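Long-range contacts in pectate lyase (Cellvibrio cellulosa, PDB 1GXM), which cleaves polygalacturonate by anti-beta-elimination, the chain here being the family 10 catalytic module of a longer, multidomain enzyme: residues 36-40 with 56-61; 44-50 with 101-105. All coordinates share one frame; numbering follows the deposited sequence.

Overall arrangement
Each contact packs a piece of the long loop after helix 37-42 against a helix, and along the sequence their segments alternate. Contact 1 sets 56-61 on the start of helix 37-42, its centre about 25 Å from that of the chain; contact 2 sets the loop segment 44-50, with its turn at Q45 to G48, on helix 93-109, its centre about 19 Å from that of the chain. The two centres are about 17 Å apart, yet the contacts meet through W50: its NE1 lies 2.8 Å from V40 O, a probable hydrogen bond, and its CD1 is 3.2 Å from Y56 OH. Bound glycerol, probably from the crystallisation liquor, lies about 4 Å from the side chain of Y56, and glycerol also lies about 6 Å from that of W50.

Contact 1 of 2, residues 36-40 with 56-61; sequences RADVV and YNSVGN
R36 reaches across to the loop 56-61 and holds one carbonyl with two nitrogens: NE and NH2 each lie 2.9 Å from Y56 O. They approach from opposite faces of the carbonyl plane, and both N-H bonds are bent, at 136° and 133°, as expected when two donors share one acceptor. The chain is bent at chi2 and chi3, and the guanidinium grips the oxygen side-on, through NE and one NH. Arginine suits this place because NE and NH2 lie on the same side of the guanidinium and can both reach one carbonyl oxygen of an irregular loop. D38 joins more loosely: a water links its OD2 to N61 ND2, while OD1 turns to Y95 and K94 on helix 93-109. The arrangement thus ties the first turn of helix 37-42 to a loop lacking regular structure, within a catalytic module built largely of helices and connecting loops. V39 packs its compact branched side chain against that loop. Its CG1 meets V59 CG2 at 3.9 Å and comes to the edge of the Y56 ring, whereas CG2, anti to the carbonyl carbon, packs 3.4 Å from N61 OD1 and also lies over the rim of one face of the R36 guanidinium. V40 sends CG2 over a face of the Y56 ring in a CH-pi contact, 4.0 Å from the ring centroid; the phenol beyond it hydrogen-bonds through OH to E79.

Contact 2 of 2, residues 44-50 with 101-105; sequences QQNNGGW and KAANF
K101 NZ donates to N46 O at 2.9 Å, approaching somewhat out of the carbonyl plane, and a water bridges the same NZ to Q45 O, accepting from the lysine and donating to the carbonyl; a long, flexible lysine can reach these backbone oxygens from the helix. A second water donates to N47 O and K101 O and accepts from N104 ND2. Weaker CA-H...O contacts run both ways: G48 CA points to K101 O, and A102 CA lies 3.2 Å from G48 O. Such closeness suits glycine, since a CB on G48 would strike K101 O, and so does the positive phi of 99°. That same G48 O takes a nearly straight bond from Q44 NE2 (173°), whose extended side chain also donates to A98 O.

Packing on the F105 ring completes the contact. G49 CA sits over the centre of one face, 3.7 Å from the centroid, where a side chain would collide. The N47 amide runs beside the ring, their planes 37° apart, with OD1 3.6 Å from F105 CD1. Nearby, small A102 puts CB at the edge of W50. The docked element is a type I beta turn, Q45 to G48, overlapped by an Asx turn in which N47 OD1 accepts from G49 N.

Contact 1 of 2, residues 36-40 with 56-61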
loop_
_atom_site.group_PDB
_atom_site.type_symbol
_atom_site.label_atom_id
_atom_site.label_comp_id
_atom_site.label_asym_id
_atom_site.label_seq_id
_atom_site.Cartn_x
_atom_site.Cartn_y
_atom_site.Cartn_z
ATOM N N ARG A 36 20.250 13.110 -7.535
ATOM C CA ARG A 36 19.422 13.568 -6.416
ATOM C C ARG A 36 19.661 12.783 -5.150
ATOM O O ARG A 36 19.038 13.068 -4.155
ATOM C CB ARG A 36 17.927 13.483 -6.761
ATOM C CG ARG A 36 17.489 14.270 -8.017
ATOM C CD ARG A 36 18.189 15.602 -8.262
ATOM N NE ARG A 36 17.552 16.729 -7.575
ATOM C CZ ARG A 36 18.168 17.855 -7.193
ATOM N NH1 ARG A 36 19.477 18.021 -7.406
ATOM N NH2 ARG A 36 17.477 18.819 -6.574
ATOM N N ALA A 37 20.556 11.811 -5.163
ATOM C CA ALA A 37 20.758 10.955 -4.005
ATOM C C ALA A 37 21.106 11.733 -2.753
ATOM O O ALA A 37 20.638 11.405 -1.672
ATOM C CB ALA A 37 21.839 9.896 -4.286
ATOM N N ASP A 38 21.989 12.725 -2.872
ATOM C CA ASP A 38 22.397 13.490 -1.692
ATOM C C ASP A 38 21.250 14.344 -1.181
ATOM O O ASP A 38 21.091 14.511 0.024
ATOM C CB ASP A 38 23.597 14.388 -2.008
ATOM C CG ASP A 38 24.894 13.639 -2.028
ATOM O OD1 ASP A 38 24.896 12.437 -1.713
ATOM O OD2 ASP A 38 25.970 14.203 -2.324
ATOM N N VAL A 39 20.468 14.895 -2.094
ATOM C CA VAL A 39 19.287 15.654 -1.706
ATOM C C VAL A 39 18.336 14.739 -0.941
ATOM O O VAL A 39 17.946 15.046 0.179
ATOM C CB VAL A 39 18.573 16.296 -2.907
ATOM C CG1 VAL A 39 17.251 16.954 -2.498
ATOM C CG2 VAL A 39 19.472 17.324 -3.532
ATOM N N VAL A 40 17.999 13.601 -1.525
ATOM C CA VAL A 40 17.117 12.655 -0.838
ATOM C C VAL A 40 17.661 12.289 0.522
ATOM O O VAL A 40 16.960 12.318 1.518
ATOM C CB VAL A 40 16.895 11.395 -1.692
ATOM C CG1 VAL A 40 16.109 10.352 -0.930
ATOM C CG2 VAL A 40 16.186 11.780 -2.948
ATOM N N TYR A 56 12.063 16.601 -4.344
ATOM C CA TYR A 56 13.503 16.328 -4.411
ATOM C C TYR A 56 14.136 16.765 -5.707
ATOM O O TYR A 56 15.326 17.016 -5.733
ATOM C CB TYR A 56 13.803 14.859 -4.227
ATOM C CG TYR A 56 13.339 14.313 -2.912
ATOM C CD1 TYR A 56 13.836 14.801 -1.715
ATOM C CD2 TYR A 56 12.402 13.292 -2.865
ATOM C CE1 TYR A 56 13.414 14.282 -0.513
ATOM C CE2 TYR A 56 11.991 12.766 -1.679
ATOM C CZ TYR A 56 12.483 13.264 -0.500
ATOM O OH TYR A 56 12.053 12.748 0.692
ATOM N N ASN A 57 13.350 16.830 -6.771
ATOM C CA ASN A 57 13.853 17.276 -8.062
ATOM C C ASN A 57 14.098 18.770 -8.144
ATOM O O ASN A 57 14.790 19.223 -9.058
ATOM C CB ASN A 57 12.909 16.834 -9.175
ATOM C CG ASN A 57 13.011 15.353 -9.448
ATOM O OD1 ASN A 57 14.085 14.767 -9.300
ATOM N ND2 ASN A 57 11.891 14.731 -9.820
ATOM N N SER A 58 13.553 19.540 -7.205
ATOM C CA SER A 58 13.758 20.992 -7.219
ATOM C C SER A 58 14.560 21.542 -6.032
ATOM O O SER A 58 15.317 22.497 -6.184
ATOM C CB SER A 58 12.420 21.733 -7.354
ATOM O OG SER A 58 11.485 21.335 -6.379
ATOM N N VAL A 59 14.421 20.932 -4.863
ATOM C CA VAL A 59 15.016 21.500 -3.665
ATOM C C VAL A 59 16.492 21.155 -3.518
ATOM O O VAL A 59 16.973 20.140 -4.020
ATOM C CB VAL A 59 14.249 21.096 -2.354
ATOM C CG1 VAL A 59 12.798 21.524 -2.425
ATOM C CG2 VAL A 59 14.380 19.605 -2.057
ATOM N N GLY A 60 17.193 22.019 -2.793
ATOM C CA GLY A 60 18.538 21.774 -2.347
ATOM C C GLY A 60 18.495 20.886 -1.119
ATOM O O GLY A 60 17.434 20.458 -0.655
ATOM N N ASN A 61 19.674 20.597 -0.591
ATOM C CA ASN A 61 19.779 19.697 0.539
ATOM C C ASN A 61 19.024 20.236 1.733
ATOM O O ASN A 61 18.960 21.446 1.964
ATOM C CB ASN A 61 21.226 19.487 0.957
ATOM C CG ASN A 61 21.961 18.501 0.093
ATOM O OD1 ASN A 61 21.564 18.201 -1.048
ATOM N ND2 ASN A 61 23.043 17.963 0.638
HETATM O O HOH W 1 25.856 16.742 -0.340
#

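Contact 2 of 2, residues 44-50 with 101-105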
loop_
_atom_site.group_PDB
_atom_site.type_symbol
_atom_site.label_atom_id
_atom_site.label_comp_id
_atom_site.label_asym_id
_atom_site.label_seq_id
_atom_site.Cartn_x
_atom_site.Cartn_y
_atom_site.Cartn_z
ATOM N N GLN A 44 16.310 12.726 5.244
ATOM C CA GLN A 44 16.021 11.652 6.165
ATOM C C GLN A 44 16.012 12.189 7.580
ATOM O O GLN A 44 16.908 12.922 7.997
ATOM C CB GLN A 44 17.036 10.532 6.027
ATOM C CG GLN A 44 16.563 9.260 6.677
ATOM C CD GLN A 44 17.528 8.107 6.507
ATOM O OE1 GLN A 44 18.701 8.320 6.210
ATOM N NE2 GLN A 44 17.028 6.884 6.667
ATOM N N GLN A 45 14.989 11.856 8.325
ATOM C CA GLN A 45 14.866 12.264 9.707
ATOM C C GLN A 45 15.771 11.415 10.568
ATOM O O GLN A 45 16.255 10.363 10.154
ATOM C CB GLN A 45 13.417 12.144 10.186
ATOM C CG GLN A 45 12.439 12.941 9.315
ATOM C CD GLN A 45 12.749 14.416 9.273
ATOM O OE1 GLN A 45 12.399 15.150 10.190
ATOM N NE2 GLN A 45 13.352 14.860 8.185
ATOM N N ASN A 46 15.993 11.875 11.790
ATOM C CA ASN A 46 16.853 11.164 12.732
ATOM C C ASN A 46 16.376 9.754 12.974
ATOM O O ASN A 46 17.168 8.826 13.148
ATOM C CB ASN A 46 16.949 11.933 14.051
ATOM C CG ASN A 46 17.669 13.268 13.898
ATOM O OD1 ASN A 46 18.593 13.386 13.124
ATOM N ND2 ASN A 46 17.205 14.268 14.614
ATOM N N ASN A 47 15.058 9.575 12.962
ATOM C CA ASN A 47 14.475 8.256 13.208
ATOM C C ASN A 47 14.619 7.262 12.059
ATOM O O ASN A 47 14.302 6.105 12.217
ATOM C CB ASN A 47 13.025 8.372 13.636
ATOM C CG ASN A 47 12.164 9.060 12.617
ATOM O OD1 ASN A 47 12.392 8.991 11.425
ATOM N ND2 ASN A 47 11.127 9.703 13.099
ATOM N N GLY A 48 15.100 7.738 10.924
ATOM C CA GLY A 48 15.303 6.939 9.729
ATOM C C GLY A 48 14.218 7.034 8.683
ATOM O O GLY A 48 14.391 6.562 7.573
ATOM N N GLY A 49 13.081 7.603 9.054
ATOM C CA GLY A 49 12.003 7.823 8.104
ATOM C C GLY A 49 12.180 9.133 7.365
ATOM O O GLY A 49 13.011 9.967 7.720
ATOM N N TRP A 50 11.351 9.337 6.361
ATOM C CA TRP A 50 11.272 10.597 5.659
ATOM C C TRP A 50 9.924 11.248 5.857
ATOM O O TRP A 50 8.920 10.568 6.050
ATOM C CB TRP A 50 11.438 10.433 4.158
ATOM C CG TRP A 50 12.870 10.377 3.694
ATOM C CD1 TRP A 50 13.555 11.379 3.114
ATOM C CD2 TRP A 50 13.759 9.249 3.728
ATOM N NE1 TRP A 50 14.824 10.966 2.800
ATOM C CE2 TRP A 50 14.978 9.662 3.166
ATOM C CE3 TRP A 50 13.658 7.938 4.206
ATOM C CZ2 TRP A 50 16.063 8.817 3.042
ATOM C CZ3 TRP A 50 14.734 7.095 4.046
ATOM C CH2 TRP A 50 15.922 7.544 3.485
ATOM N N LYS A 101 18.989 2.760 8.524
ATOM C CA LYS A 101 18.162 3.556 9.436
ATOM C C LYS A 101 16.692 3.511 9.019
ATOM O O LYS A 101 15.826 3.450 9.864
ATOM C CB LYS A 101 18.631 5.006 9.529
ATOM C CG LYS A 101 19.949 5.157 10.307
ATOM C CD LYS A 101 20.270 6.602 10.622
ATOM C CE LYS A 101 19.472 7.126 11.809
ATOM N NZ LYS A 101 19.862 8.509 12.195
ATOM N N ALA A 102 16.468 3.481 7.717
ATOM C CA ALA A 102 15.099 3.435 7.173
ATOM C C ALA A 102 14.424 2.108 7.459
ATOM O O ALA A 102 13.263 2.084 7.813
ATOM C CB ALA A 102 15.101 3.682 5.691
ATOM N N ALA A 103 15.159 1.007 7.308
ATOM C CA ALA A 103 14.600 -0.305 7.615
ATOM C C ALA A 103 14.302 -0.407 9.100
ATOM O O ALA A 103 13.268 -0.930 9.500
ATOM C CB ALA A 103 15.543 -1.384 7.203
ATOM N N ASN A 104 15.222 0.101 9.914
ATOM C CA ASN A 104 15.035 0.125 11.347
ATOM C C ASN A 104 13.792 0.919 11.698
ATOM O O ASN A 104 13.026 0.533 12.563
ATOM C CB ASN A 104 16.271 0.726 12.013
ATOM C CG ASN A 104 16.222 0.674 13.515
ATOM O OD1 ASN A 104 15.910 -0.346 14.104
ATOM N ND2 ASN A 104 16.551 1.791 14.149
ATOM N N PHE A 105 13.620 2.062 11.038
ATOM C CA PHE A 105 12.444 2.891 11.231
ATOM C C PHE A 105 11.159 2.094 10.962
ATOM O O PHE A 105 10.235 2.091 11.768
ATOM C CB PHE A 105 12.485 4.086 10.296
ATOM C CG PHE A 105 11.204 4.847 10.255
ATOM C CD1 PHE A 105 10.892 5.757 11.254
ATOM C CD2 PHE A 105 10.274 4.619 9.259
ATOM C CE1 PHE A 105 9.681 6.425 11.242
ATOM C CE2 PHE A 105 9.065 5.306 9.245
ATOM C CZ PHE A 105 8.787 6.203 10.241
HETATM O O HOH W 2 19.037 10.145 10.063
HETATM O O HOH W 3 16.822 4.245 12.506
#